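Local atomic coordinates of putidaredoxin reductase (Pseudomonas putida, PDB entry 1Q1R), a protein that probably transfers electrons from NADH through its bound FAD to putidaredoxin, the iron-sulfur protein that supplies cytochrome P450cam. Residues A51-K56 / A165-K170; E140-Q145 / L241-I246; N128-L133 / C215-S220; I351-L356 / P380-Q385. All blocks are in the same frame, centred on the assembly; numbering follows the deposited sequence.

From the N terminus, 51-56 opens contact 1, and the chain passes 128-133 and 140-145 before 165-170 closes it. Contact 3 then closes at 215-220 and contact 2 at 241-246, so the three cross one another and none nests. Contacts 1 and 2 touch where Y52 OH meets E140 OE2 at 2.5 Å, a probable hydrogen bond. Contacts 2 and 3 share the parallel sheet in which strands 130-132 and 241-244 are neighbours. Together they bind a loop near the flavin, two helices and a small antiparallel sheet into one body. Contact 4 follows in series, closing a short antiparallel excursion in the C-terminal domain, its centre about 27 Å from that of contact 1.

Contact 1: residues A51-K56 / A165-K170; sequences AYLAGK and AATAIK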
loop_
_atom_site.group_PDB
_atom_site.type_symbol
_atom_site.label_atom_id
_atom_site.label_comp_id
_atom_site.label_asym_id
_atom_site.label_seq_id
_atom_site.Cartn_x
_atom_site.Cartn_y
_atom_site.Cartn_z
ATOM N N ALA A 51 8.451 11.562 5.548
ATOM C CA ALA A 51 9.214 12.808 5.438
ATOM C C ALA A 51 8.475 14.010 4.837
ATOM O O ALA A 51 8.713 15.151 5.247
ATOM C CB ALA A 51 10.524 12.558 4.661
ATOM N N TYR A 52 7.601 13.777 3.861
ATOM C CA TYR A 52 6.880 14.897 3.276
ATOM C C TYR A 52 5.844 15.397 4.285
ATOM O O TYR A 52 5.691 16.604 4.484
ATOM C CB TYR A 52 6.184 14.506 1.973
ATOM C CG TYR A 52 5.729 15.722 1.189
ATOM C CD1 TYR A 52 6.664 16.583 0.607
ATOM C CD2 TYR A 52 4.381 16.041 1.071
ATOM C CE1 TYR A 52 6.265 17.738 -0.072
ATOM C CE2 TYR A 52 3.970 17.200 0.386
ATOM C CZ TYR A 52 4.921 18.038 -0.180
ATOM O OH TYR A 52 4.535 19.170 -0.859
ATOM N N LEU A 53 5.139 14.470 4.927
ATOM C CA LEU A 53 4.149 14.853 5.927
ATOM C C LEU A 53 4.868 15.595 7.050
ATOM O O LEU A 53 4.286 16.458 7.704
ATOM C CB LEU A 53 3.427 13.621 6.488
ATOM C CG LEU A 53 2.255 13.910 7.433
ATOM C CD1 LEU A 53 1.159 14.658 6.676
ATOM C CD2 LEU A 53 1.702 12.606 7.993
ATOM N N ALA A 54 6.140 15.270 7.265
ATOM C CA ALA A 54 6.920 15.937 8.304
ATOM C C ALA A 54 7.419 17.312 7.829
ATOM O O ALA A 54 8.001 18.069 8.614
ATOM C CB ALA A 54 8.115 15.065 8.714
ATOM N N GLY A 55 7.194 17.623 6.550
ATOM C CA GLY A 55 7.631 18.895 5.992
ATOM C C GLY A 55 9.134 18.991 5.778
ATOM O O GLY A 55 9.697 20.089 5.710
ATOM N N LYS A 56 9.796 17.846 5.650
ATOM C CA LYS A 56 11.242 17.833 5.483
ATOM C C LYS A 56 11.727 17.459 4.090
ATOM O O LYS A 56 12.930 17.414 3.845
ATOM C CB LYS A 56 11.870 16.897 6.518
ATOM C CG LYS A 56 11.636 17.341 7.952
ATOM C CD LYS A 56 12.160 16.317 8.941
ATOM C CE LYS A 56 11.897 16.756 10.376
ATOM N NZ LYS A 56 12.613 18.023 10.712
ATOM N N ALA A 165 0.403 8.931 13.123
ATOM C CA ALA A 165 0.542 9.203 14.554
ATOM C C ALA A 165 1.991 9.523 14.918
ATOM O O ALA A 165 2.253 10.470 15.660
ATOM C CB ALA A 165 0.048 8.001 15.374
ATOM N N ALA A 166 2.930 8.732 14.403
ATOM C CA ALA A 166 4.348 8.950 14.687
ATOM C C ALA A 166 4.785 10.332 14.204
ATOM O O ALA A 166 5.507 11.041 14.899
ATOM C CB ALA A 166 5.194 7.872 14.014
ATOM N N THR A 167 4.335 10.718 13.015
ATOM C CA THR A 167 4.693 12.021 12.464
ATOM C C THR A 167 4.062 13.157 13.271
ATOM O O THR A 167 4.713 14.174 13.527
ATOM C CB THR A 167 4.265 12.131 10.986
ATOM O OG1 THR A 167 4.916 11.102 10.237
ATOM C CG2 THR A 167 4.672 13.485 10.404
ATOM N N ALA A 168 2.808 12.983 13.683
ATOM C CA ALA A 168 2.130 14.010 14.470
ATOM C C ALA A 168 2.798 14.163 15.837
ATOM O O ALA A 168 2.954 15.277 16.338
ATOM C CB ALA A 168 0.654 13.663 14.644
ATOM N N ILE A 169 3.177 13.039 16.443
ATOM C CA ILE A 169 3.843 13.057 17.744
ATOM C C ILE A 169 5.133 13.864 17.667
ATOM O O ILE A 169 5.446 14.648 18.566
ATOM C CB ILE A 169 4.172 11.619 18.228
ATOM C CG1 ILE A 169 2.974 11.054 18.982
ATOM C CG2 ILE A 169 5.405 11.622 19.134
ATOM C CD1 ILE A 169 2.603 11.863 20.224
ATOM N N LYS A 170 5.875 13.662 16.584
ATOM C CA LYS A 170 7.131 14.362 16.367
ATOM C C LYS A 170 6.862 15.865 16.226
ATOM O O LYS A 170 7.705 16.692 16.579
ATOM C CB LYS A 170 7.810 13.826 15.102
ATOM C CG LYS A 170 9.143 14.480 14.776
ATOM C CD LYS A 170 10.232 14.063 15.754
ATOM C CE LYS A 170 11.515 14.846 15.507
ATOM N NZ LYS A 170 11.941 14.764 14.084
#
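T167 OG1 is the gripped polar atom here: it hydrogen-bonds to E163 O, one turn back in its own helix, and a weak second bond joins it to S49 O, just ahead of 51-56. With OG1 beside the backbone N (chi1 -59°), the methyl of T167 is placed anti to that nitrogen and meets the loop. It packs against L53 and A54. T167 CG2 is 3.9 Å from L53 CG, and L53 CD2 stands at the same 3.9 Å from this methyl, so the forked end of the leucine crosses the threonine at a slant. A54 CB adds a third contact, 4.1 Å from T167 CG2. The entry's glutathione reductase fold gives the setting: a GxGxxG pattern runs into the start of helix 159-170 and probably marks the NAD-binding Rossmann unit, while L53 comes within about 7 Å of the bound FAD, so the patch joins a flavin-side loop to the flank of that helix. L53 is also touched by I142 of helix 136-144. The loop presents A54 and L53 from a compact turn. G55 N bonds to Y52 O at 2.8 Å and K56 N to A51 O at 2.9 Å, the paired bonds of a Schellman motif, with G55 at a positive phi of 73°. Beyond the apolar patch the contact thins toward solvent, where the two exposed lysines come close: K56 CE lies 4.2 Å from K170 NZ. Their ammonium nitrogens, K56 NZ and K170 NZ, are 4.7 Å apart, a like-charge pair that solvent is likely to screen.

Contact 2: residues E140-Q145 / L241-I246; sequences ECIRRQ and LVIAGI
I142 overlaps I243 end against end, the two side chains reaching toward each other tip to tip. I142 CG2 to I243 CD1 is 3.5 Å, tighter than usual carbon contact. I142 CD1 lies alongside as well, 4.0 Å from I243 CG1, so both branches of the helix residue are engaged. One turn on, Q145 lies aslant over L241. L241 CG stands anti to its own nitrogen (chi1 -178°), which brings its methyls to the glutamine: CD1 is 3.7 Å from Q145 OE1, and CD2 is 4.0 Å from Q145 CB. The amide packed on L241 CD1 is held in place: Q145 NE2 bonds chiefly to N128 O, and also to C141 O at 3.0 Å, fairly straight at 161° but from above the carbonyl plane. Were Q145 an alanine, the carbonyls of N128 and C141 would probably lose this donor, and L241 CD1 its cover. Nearby, L152 touches both L241 and I243 from strand 151-155. Helix 136-144 thus packs over strand 241-244 and links strands 130-132 and 151-155, the parallel neighbours of 241-244, in a beta-alpha-beta crossover of the Rossmann-like sheet that skips over strand 241-244.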
loop_
_atom_site.group_PDB
_atom_site.type_symbol
_atom_site.label_atom_id
_atom_site.label_comp_id
_atom_site.label_asym_id
_atom_site.label_seq_id
_atom_site.Cartn_x
_atom_site.Cartn_y
_atom_site.Cartn_z
ATOM N N GLU A 140 -0.951 17.587 2.090
ATOM C CA GLU A 140 -0.623 18.983 2.354
ATOM C C GLU A 140 -1.642 19.642 3.290
ATOM O O GLU A 140 -1.270 20.441 4.156
ATOM C CB GLU A 140 -0.471 19.736 1.024
ATOM C CG GLU A 140 0.609 19.079 0.149
ATOM C CD GLU A 140 1.020 19.886 -1.079
ATOM O OE1 GLU A 140 0.148 20.430 -1.777
ATOM O OE2 GLU A 140 2.233 19.954 -1.355
ATOM N N CYS A 141 -2.918 19.290 3.138
ATOM C CA CYS A 141 -3.969 19.831 4.005
ATOM C C CYS A 141 -3.698 19.385 5.444
ATOM O O CYS A 141 -3.815 20.164 6.391
ATOM C CB CYS A 141 -5.343 19.321 3.556
ATOM S SG CYS A 141 -6.725 19.739 4.672
ATOM N N ILE A 142 -3.334 18.118 5.606
ATOM C CA ILE A 142 -3.030 17.596 6.929
ATOM C C ILE A 142 -1.751 18.231 7.489
ATOM O O ILE A 142 -1.730 18.718 8.625
ATOM C CB ILE A 142 -2.855 16.057 6.896
ATOM C CG1 ILE A 142 -4.216 15.376 6.713
ATOM C CG2 ILE A 142 -2.178 15.577 8.191
ATOM C CD1 ILE A 142 -4.120 13.927 6.256
ATOM N N ARG A 143 -0.679 18.230 6.701
ATOM C CA ARG A 143 0.577 18.803 7.181
ATOM C C ARG A 143 0.440 20.235 7.693
ATOM O O ARG A 143 1.031 20.587 8.715
ATOM C CB ARG A 143 1.653 18.775 6.100
ATOM C CG ARG A 143 2.937 19.476 6.561
ATOM C CD ARG A 143 3.518 20.320 5.456
ATOM N NE ARG A 143 4.399 19.541 4.607
ATOM C CZ ARG A 143 4.448 19.626 3.282
ATOM N NH1 ARG A 143 3.650 20.468 2.618
ATOM N NH2 ARG A 143 5.318 18.869 2.629
ATOM N N ARG A 144 -0.320 21.063 6.979
ATOM C CA ARG A 144 -0.507 22.453 7.395
ATOM C C ARG A 144 -1.121 22.520 8.787
ATOM O O ARG A 144 -0.942 23.498 9.505
ATOM C CB ARG A 144 -1.421 23.208 6.413
ATOM C CG ARG A 144 -0.793 23.494 5.047
ATOM C CD ARG A 144 -1.641 24.483 4.242
ATOM N NE ARG A 144 -2.990 23.986 3.980
ATOM C CZ ARG A 144 -3.332 23.247 2.929
ATOM N NH1 ARG A 144 -2.427 22.909 2.019
ATOM N NH2 ARG A 144 -4.588 22.840 2.786
ATOM N N GLN A 145 -1.837 21.467 9.167
ATOM C CA GLN A 145 -2.495 21.429 10.465
ATOM C C GLN A 145 -1.785 20.597 11.531
ATOM O O GLN A 145 -2.345 20.358 12.599
ATOM C CB GLN A 145 -3.932 20.939 10.284
ATOM C CG GLN A 145 -4.719 21.814 9.312
ATOM C CD GLN A 145 -6.129 21.333 9.077
ATOM O OE1 GLN A 145 -7.000 21.474 9.943
ATOM N NE2 GLN A 145 -6.366 20.753 7.903
ATOM N N LEU A 241 -7.977 18.236 14.811
ATOM C CA LEU A 241 -7.758 17.570 13.532
ATOM C C LEU A 241 -8.134 16.097 13.634
ATOM O O LEU A 241 -7.866 15.453 14.647
ATOM C CB LEU A 241 -6.283 17.692 13.140
ATOM C CG LEU A 241 -5.816 17.114 11.803
ATOM C CD1 LEU A 241 -6.490 17.854 10.650
ATOM C CD2 LEU A 241 -4.292 17.247 11.707
ATOM N N VAL A 242 -8.756 15.574 12.585
ATOM C CA VAL A 242 -9.150 14.170 12.552
ATOM C C VAL A 242 -8.695 13.572 11.235
ATOM O O VAL A 242 -9.004 14.091 10.164
ATOM C CB VAL A 242 -10.688 13.983 12.668
ATOM C CG1 VAL A 242 -11.040 12.498 12.544
ATOM C CG2 VAL A 242 -11.186 14.526 14.005
ATOM N N ILE A 243 -7.941 12.484 11.320
ATOM C CA ILE A 243 -7.450 11.802 10.133
ATOM C C ILE A 243 -7.988 10.381 10.182
ATOM O O ILE A 243 -7.751 9.651 11.143
ATOM C CB ILE A 243 -5.918 11.787 10.106
ATOM C CG1 ILE A 243 -5.399 13.224 9.999
ATOM C CG2 ILE A 243 -5.424 10.928 8.941
ATOM C CD1 ILE A 243 -3.909 13.354 10.238
ATOM N N ALA A 244 -8.729 10.002 9.148
ATOM C CA ALA A 244 -9.326 8.677 9.099
ATOM C C ALA A 244 -8.656 7.765 8.079
ATOM O O ALA A 244 -8.326 8.182 6.968
ATOM C CB ALA A 244 -10.826 8.794 8.792
ATOM N N GLY A 245 -8.470 6.511 8.476
ATOM C CA GLY A 245 -7.859 5.529 7.604
ATOM C C GLY A 245 -8.345 4.154 8.018
ATOM O O GLY A 245 -7.740 3.507 8.871
ATOM N N ILE A 246 -9.445 3.710 7.421
ATOM C CA ILE A 246 -10.011 2.410 7.750
ATOM C C ILE A 246 -9.949 1.434 6.581
ATOM O O ILE A 246 -10.826 0.585 6.426
ATOM C CB ILE A 246 -11.481 2.542 8.206
ATOM C CG1 ILE A 246 -12.316 3.186 7.098
ATOM C CG2 ILE A 246 -11.551 3.371 9.477
ATOM C CD1 ILE A 246 -13.800 3.200 7.379
#

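Contact 3: residues N128-L133 / C215-S220; sequences NNFRYL and CGFEMS
F130 directs its ring edge toward the face of F217 in an offset edge-to-face pair, at one junction of two sheets in the probable NAD-binding domain of a glutathione reductase fold: strand 130-132 borders the five-stranded parallel sheet, and strand 214-219 borders a three-stranded antiparallel one. The ring planes stand at 83° and the centroids are 5.7 Å apart, values that exclude face-to-face stacking. F130 CG is anti to the backbone N (chi1 179°), while F217 CG lies beside its own nitrogen (chi1 -51°), and the two side chains bridge F130 CA and F217 CA, still 10.6 Å apart. V124 of helix 123-126 touches both phenylalanines, and Y132 CE1 lies in plane at the edge of the F130 ring. Away from the rings the interface is loose. The ends of N129 and M219 turn inward, yet N129 OD1 and M219 CE are still 5.8 Å apart, and N129 ND2 instead bonds to V226 O and D240 O. At the far end C215 is exposed, and with G216 it faces L230 as a classic beta bulge. The tight part reduces to few atoms: F130 CE1 lies 3.9 Å from F217 CZ and 4.1 Å from F217 CE2.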
loop_
_atom_site.group_PDB
_atom_site.type_symbol
_atom_site.label_atom_id
_atom_site.label_comp_id
_atom_site.label_asym_id
_atom_site.label_seq_id
_atom_site.Cartn_x
_atom_site.Cartn_y
_atom_site.Cartn_z
ATOM N N ASN A 128 -12.688 20.976 6.881
ATOM C CA ASN A 128 -11.309 21.075 6.424
ATOM C C ASN A 128 -10.341 20.439 7.419
ATOM O O ASN A 128 -9.160 20.241 7.110
ATOM C CB ASN A 128 -10.939 22.541 6.168
ATOM C CG ASN A 128 -10.774 23.335 7.439
ATOM O OD1 ASN A 128 -11.465 23.099 8.427
ATOM N ND2 ASN A 128 -9.857 24.299 7.418
ATOM N N ASN A 129 -10.840 20.116 8.613
ATOM C CA ASN A 129 -9.995 19.486 9.614
ATOM C C ASN A 129 -10.327 18.007 9.830
ATOM O O ASN A 129 -10.023 17.432 10.871
ATOM C CB ASN A 129 -10.030 20.270 10.936
ATOM C CG ASN A 129 -11.349 20.165 11.655
ATOM O OD1 ASN A 129 -12.400 19.974 11.046
ATOM N ND2 ASN A 129 -11.305 20.323 12.969
ATOM N N PHE A 130 -10.961 17.407 8.830
ATOM C CA PHE A 130 -11.265 15.978 8.834
ATOM C C PHE A 130 -10.773 15.534 7.462
ATOM O O PHE A 130 -11.260 16.023 6.445
ATOM C CB PHE A 130 -12.766 15.683 8.924
ATOM C CG PHE A 130 -13.082 14.206 8.893
ATOM C CD1 PHE A 130 -13.194 13.478 10.075
ATOM C CD2 PHE A 130 -13.180 13.529 7.682
ATOM C CE1 PHE A 130 -13.394 12.099 10.054
ATOM C CE2 PHE A 130 -13.380 12.142 7.648
ATOM C CZ PHE A 130 -13.485 11.430 8.838
ATOM N N ARG A 131 -9.815 14.616 7.425
ATOM C CA ARG A 131 -9.275 14.159 6.152
ATOM C C ARG A 131 -8.874 12.697 6.151
ATOM O O ARG A 131 -8.593 12.117 7.200
ATOM C CB ARG A 131 -8.021 14.969 5.786
ATOM C CG ARG A 131 -8.266 16.341 5.170
ATOM C CD ARG A 131 -8.413 16.246 3.656
ATOM N NE ARG A 131 -8.535 17.567 3.052
ATOM C CZ ARG A 131 -8.528 17.801 1.744
ATOM N NH1 ARG A 131 -8.405 16.799 0.884
ATOM N NH2 ARG A 131 -8.634 19.048 1.297
ATOM N N TYR A 132 -8.855 12.123 4.953
ATOM C CA TYR A 132 -8.385 10.764 4.729
ATOM C C TYR A 132 -6.995 11.066 4.153
ATOM O O TYR A 132 -6.716 12.218 3.811
ATOM C CB TYR A 132 -9.240 10.045 3.678
ATOM C CG TYR A 132 -10.652 9.774 4.140
ATOM C CD1 TYR A 132 -11.664 10.721 3.955
ATOM C CD2 TYR A 132 -10.966 8.593 4.813
ATOM C CE1 TYR A 132 -12.960 10.497 4.435
ATOM C CE2 TYR A 132 -12.251 8.355 5.299
ATOM C CZ TYR A 132 -13.243 9.312 5.108
ATOM O OH TYR A 132 -14.504 9.086 5.603
ATOM N N LEU A 133 -6.124 10.071 4.042
ATOM C CA LEU A 133 -4.794 10.334 3.496
ATOM C C LEU A 133 -4.453 9.429 2.322
ATOM O O LEU A 133 -4.110 8.265 2.506
ATOM C CB LEU A 133 -3.726 10.187 4.586
ATOM C CG LEU A 133 -2.256 10.323 4.150
ATOM C CD1 LEU A 133 -2.031 11.649 3.419
ATOM C CD2 LEU A 133 -1.358 10.231 5.377
ATOM N N CYS A 215 -18.825 6.818 17.274
ATOM C CA CYS A 215 -20.251 6.882 16.980
ATOM C C CYS A 215 -20.661 8.207 16.354
ATOM O O CYS A 215 -21.750 8.318 15.790
ATOM C CB CYS A 215 -21.077 6.630 18.249
ATOM S SG CYS A 215 -20.948 7.909 19.510
ATOM N N GLY A 216 -19.795 9.214 16.445
ATOM C CA GLY A 216 -20.131 10.499 15.857
ATOM C C GLY A 216 -19.176 11.633 16.166
ATOM O O GLY A 216 -18.093 11.423 16.719
ATOM N N PHE A 217 -19.584 12.851 15.820
ATOM C CA PHE A 217 -18.738 14.017 16.048
ATOM C C PHE A 217 -19.525 15.249 16.474
ATOM O O PHE A 217 -20.731 15.344 16.247
ATOM C CB PHE A 217 -17.971 14.387 14.766
ATOM C CG PHE A 217 -17.237 13.242 14.129
ATOM C CD1 PHE A 217 -17.903 12.344 13.305
ATOM C CD2 PHE A 217 -15.877 13.065 14.353
ATOM C CE1 PHE A 217 -17.221 11.280 12.709
ATOM C CE2 PHE A 217 -15.188 12.009 13.766
ATOM C CZ PHE A 217 -15.863 11.114 12.942
ATOM N N GLU A 218 -18.823 16.188 17.098
ATOM C CA GLU A 218 -19.418 17.458 17.485
ATOM C C GLU A 218 -18.743 18.424 16.518
ATOM O O GLU A 218 -17.574 18.230 16.170
ATOM C CB GLU A 218 -19.071 17.820 18.928
ATOM C CG GLU A 218 -19.581 16.811 19.938
ATOM C CD GLU A 218 -19.321 17.219 21.373
ATOM O OE1 GLU A 218 -18.294 17.874 21.641
ATOM O OE2 GLU A 218 -20.145 16.863 22.242
ATOM N N MET A 219 -19.471 19.438 16.065
ATOM C CA MET A 219 -18.913 20.399 15.121
ATOM C C MET A 219 -19.274 21.839 15.425
ATOM O O MET A 219 -20.283 22.105 16.067
ATOM C CB MET A 219 -19.387 20.072 13.714
ATOM C CG MET A 219 -18.860 18.767 13.192
ATOM S SD MET A 219 -19.343 18.615 11.501
ATOM C CE MET A 219 -18.199 19.778 10.731
ATOM N N SER A 220 -18.441 22.764 14.949
ATOM C CA SER A 220 -18.676 24.189 15.149
ATOM C C SER A 220 -19.631 24.668 14.061
ATOM O O SER A 220 -19.487 24.311 12.894
ATOM C CB SER A 220 -17.356 24.969 15.077
ATOM O OG SER A 220 -16.702 24.747 13.838
#

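Contact 4: residues I351-L356 / P380-Q385; sequences IVRGSL and PVEFNQ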
loop_
_atom_site.group_PDB
_atom_site.type_symbol
_atom_site.label_atom_id
_atom_site.label_comp_id
_atom_site.label_asym_id
_atom_site.label_seq_id
_atom_site.Cartn_x
_atom_site.Cartn_y
_atom_site.Cartn_z
ATOM N N ILE A 351 7.932 -17.338 15.972
ATOM C CA ILE A 351 9.195 -17.532 16.659
ATOM C C ILE A 351 9.886 -16.182 16.616
ATOM O O ILE A 351 10.111 -15.622 15.541
ATOM C CB ILE A 351 10.072 -18.597 15.957
ATOM C CG1 ILE A 351 9.371 -19.958 16.008
ATOM C CG2 ILE A 351 11.439 -18.668 16.627
ATOM C CD1 ILE A 351 10.140 -21.078 15.354
ATOM N N VAL A 352 10.195 -15.646 17.788
ATOM C CA VAL A 352 10.849 -14.355 17.874
ATOM C C VAL A 352 12.353 -14.536 17.993
ATOM O O VAL A 352 12.834 -15.276 18.849
ATOM C CB VAL A 352 10.343 -13.558 19.096
ATOM C CG1 VAL A 352 11.041 -12.202 19.163
ATOM C CG2 VAL A 352 8.831 -13.396 19.015
ATOM N N ARG A 353 13.089 -13.866 17.115
ATOM C CA ARG A 353 14.539 -13.926 17.120
ATOM C C ARG A 353 15.007 -12.563 17.612
ATOM O O ARG A 353 14.983 -11.581 16.870
ATOM C CB ARG A 353 15.058 -14.202 15.705
ATOM C CG ARG A 353 16.571 -14.332 15.607
ATOM C CD ARG A 353 17.004 -14.471 14.152
ATOM N NE ARG A 353 18.454 -14.534 14.020
ATOM C CZ ARG A 353 19.179 -15.637 14.191
ATOM N NH1 ARG A 353 18.587 -16.785 14.497
ATOM N NH2 ARG A 353 20.498 -15.589 14.062
ATOM N N GLY A 354 15.423 -12.514 18.872
ATOM C CA GLY A 354 15.858 -11.267 19.474
ATOM C C GLY A 354 14.838 -10.894 20.535
ATOM O O GLY A 354 13.868 -11.620 20.733
ATOM N N SER A 355 15.036 -9.774 21.216
ATOM C CA SER A 355 14.103 -9.363 22.258
ATOM C C SER A 355 13.081 -8.333 21.779
ATOM O O SER A 355 13.427 -7.381 21.078
ATOM C CB SER A 355 14.870 -8.794 23.455
ATOM O OG SER A 355 13.972 -8.318 24.444
ATOM N N LEU A 356 11.826 -8.541 22.168
ATOM C CA LEU A 356 10.731 -7.643 21.810
ATOM C C LEU A 356 10.758 -6.381 22.674
ATOM O O LEU A 356 9.937 -5.482 22.495
ATOM C CB LEU A 356 9.383 -8.348 21.992
ATOM C CG LEU A 356 9.062 -9.531 21.078
ATOM C CD1 LEU A 356 7.798 -10.225 21.565
ATOM C CD2 LEU A 356 8.897 -9.049 19.646
ATOM N N PRO A 380 17.873 -5.268 8.483
ATOM C CA PRO A 380 17.930 -5.323 7.021
ATOM C C PRO A 380 18.553 -6.594 6.445
ATOM O O PRO A 380 18.112 -7.088 5.409
ATOM C CB PRO A 380 18.715 -4.060 6.664
ATOM C CG PRO A 380 19.612 -3.866 7.846
ATOM C CD PRO A 380 18.677 -4.143 8.997
ATOM N N VAL A 381 19.573 -7.126 7.112
ATOM C CA VAL A 381 20.218 -8.335 6.616
ATOM C C VAL A 381 19.317 -9.552 6.788
ATOM O O VAL A 381 19.128 -10.328 5.845
ATOM C CB VAL A 381 21.566 -8.591 7.322
ATOM C CG1 VAL A 381 22.198 -9.870 6.782
ATOM C CG2 VAL A 381 22.500 -7.406 7.096
ATOM N N GLU A 382 18.752 -9.723 7.979
ATOM C CA GLU A 382 17.871 -10.861 8.197
ATOM C C GLU A 382 16.636 -10.725 7.309
ATOM O O GLU A 382 15.999 -11.718 6.962
ATOM C CB GLU A 382 17.474 -10.978 9.675
ATOM C CG GLU A 382 18.676 -11.128 10.614
ATOM C CD GLU A 382 18.325 -11.739 11.964
ATOM O OE1 GLU A 382 17.204 -11.503 12.467
ATOM O OE2 GLU A 382 19.186 -12.449 12.532
ATOM N N PHE A 383 16.300 -9.495 6.929
ATOM C CA PHE A 383 15.153 -9.290 6.049
ATOM C C PHE A 383 15.499 -9.854 4.668
ATOM O O PHE A 383 14.754 -10.652 4.097
ATOM C CB PHE A 383 14.817 -7.801 5.923
ATOM C CG PHE A 383 13.743 -7.518 4.913
ATOM C CD1 PHE A 383 12.436 -7.942 5.134
ATOM C CD2 PHE A 383 14.048 -6.873 3.719
ATOM C CE1 PHE A 383 11.447 -7.734 4.176
ATOM C CE2 PHE A 383 13.067 -6.660 2.754
ATOM C CZ PHE A 383 11.764 -7.093 2.984
ATOM N N ASN A 384 16.637 -9.434 4.130
ATOM C CA ASN A 384 17.066 -9.920 2.824
ATOM C C ASN A 384 17.212 -11.440 2.846
ATOM O O ASN A 384 16.804 -12.127 1.911
ATOM C CB ASN A 384 18.389 -9.265 2.429
ATOM C CG ASN A 384 18.203 -7.864 1.873
ATOM O OD1 ASN A 384 19.149 -7.074 1.814
ATOM N ND2 ASN A 384 16.985 -7.556 1.442
ATOM N N GLN A 385 17.781 -11.968 3.923
ATOM C CA GLN A 385 17.954 -13.411 4.034
ATOM C C GLN A 385 16.601 -14.110 4.113
ATOM O O GLN A 385 16.432 -15.204 3.576
ATOM C CB GLN A 385 18.798 -13.752 5.267
ATOM C CG GLN A 385 20.202 -13.176 5.210
ATOM C CD GLN A 385 20.984 -13.395 6.490
ATOM O OE1 GLN A 385 20.512 -13.072 7.580
ATOM N NE2 GLN A 385 22.192 -13.937 6.362
HETATM O O HOH W 1 21.387 -13.709 11.922
#
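R353 and E382 meet obliquely, the guanidinium and carboxylate planes turned 49° apart, so they do not form the coplanar two-bond pairing of an arginine with a carboxylate. One direct bond carries the salt bridge: R353 NE donates to E382 OE2 at 2.7 Å, bent to 145° at the hydrogen. The nitrogen arrives on the syn side of OE2, tilted out of the carboxylate plane, while the oxygen sits at the guanidinium edge, somewhat off that plane too. An arginine chain extended through NE, with CG anti to the backbone N (chi1 -178°), carries the group this far, and R353 CD settles 3.4 Å from E382 OE1. A water spans the remaining gap, 3.0 Å from R353 NH2 and 2.6 Å from E382 OE2, accepting from the first and donating to the second. In the C-terminal domain this pairing ties the edge strand 349-353 of a five-stranded antiparallel sheet to helix 380-391, which follows the sheet's strand 370-377; just beyond R353 the chain turns a corner at G354. Both charged groups have further mates. R353 NH1 and NH2 also bond to L401 O and V406 O, so bonds at NE, NH1 and NH2 together would limit guanidinium rotation. With a leucine at R353, L401 O and V406 O are likely to lose these donors and E382 OE2 its charged mate, keeping the water. At the other carboxylate oxygen, E382 OE1 takes a salt bridge from R379 NH1 and a hydrogen bond with S362 OG, which would hold the carboxylate in its turn and probably favour its charged form.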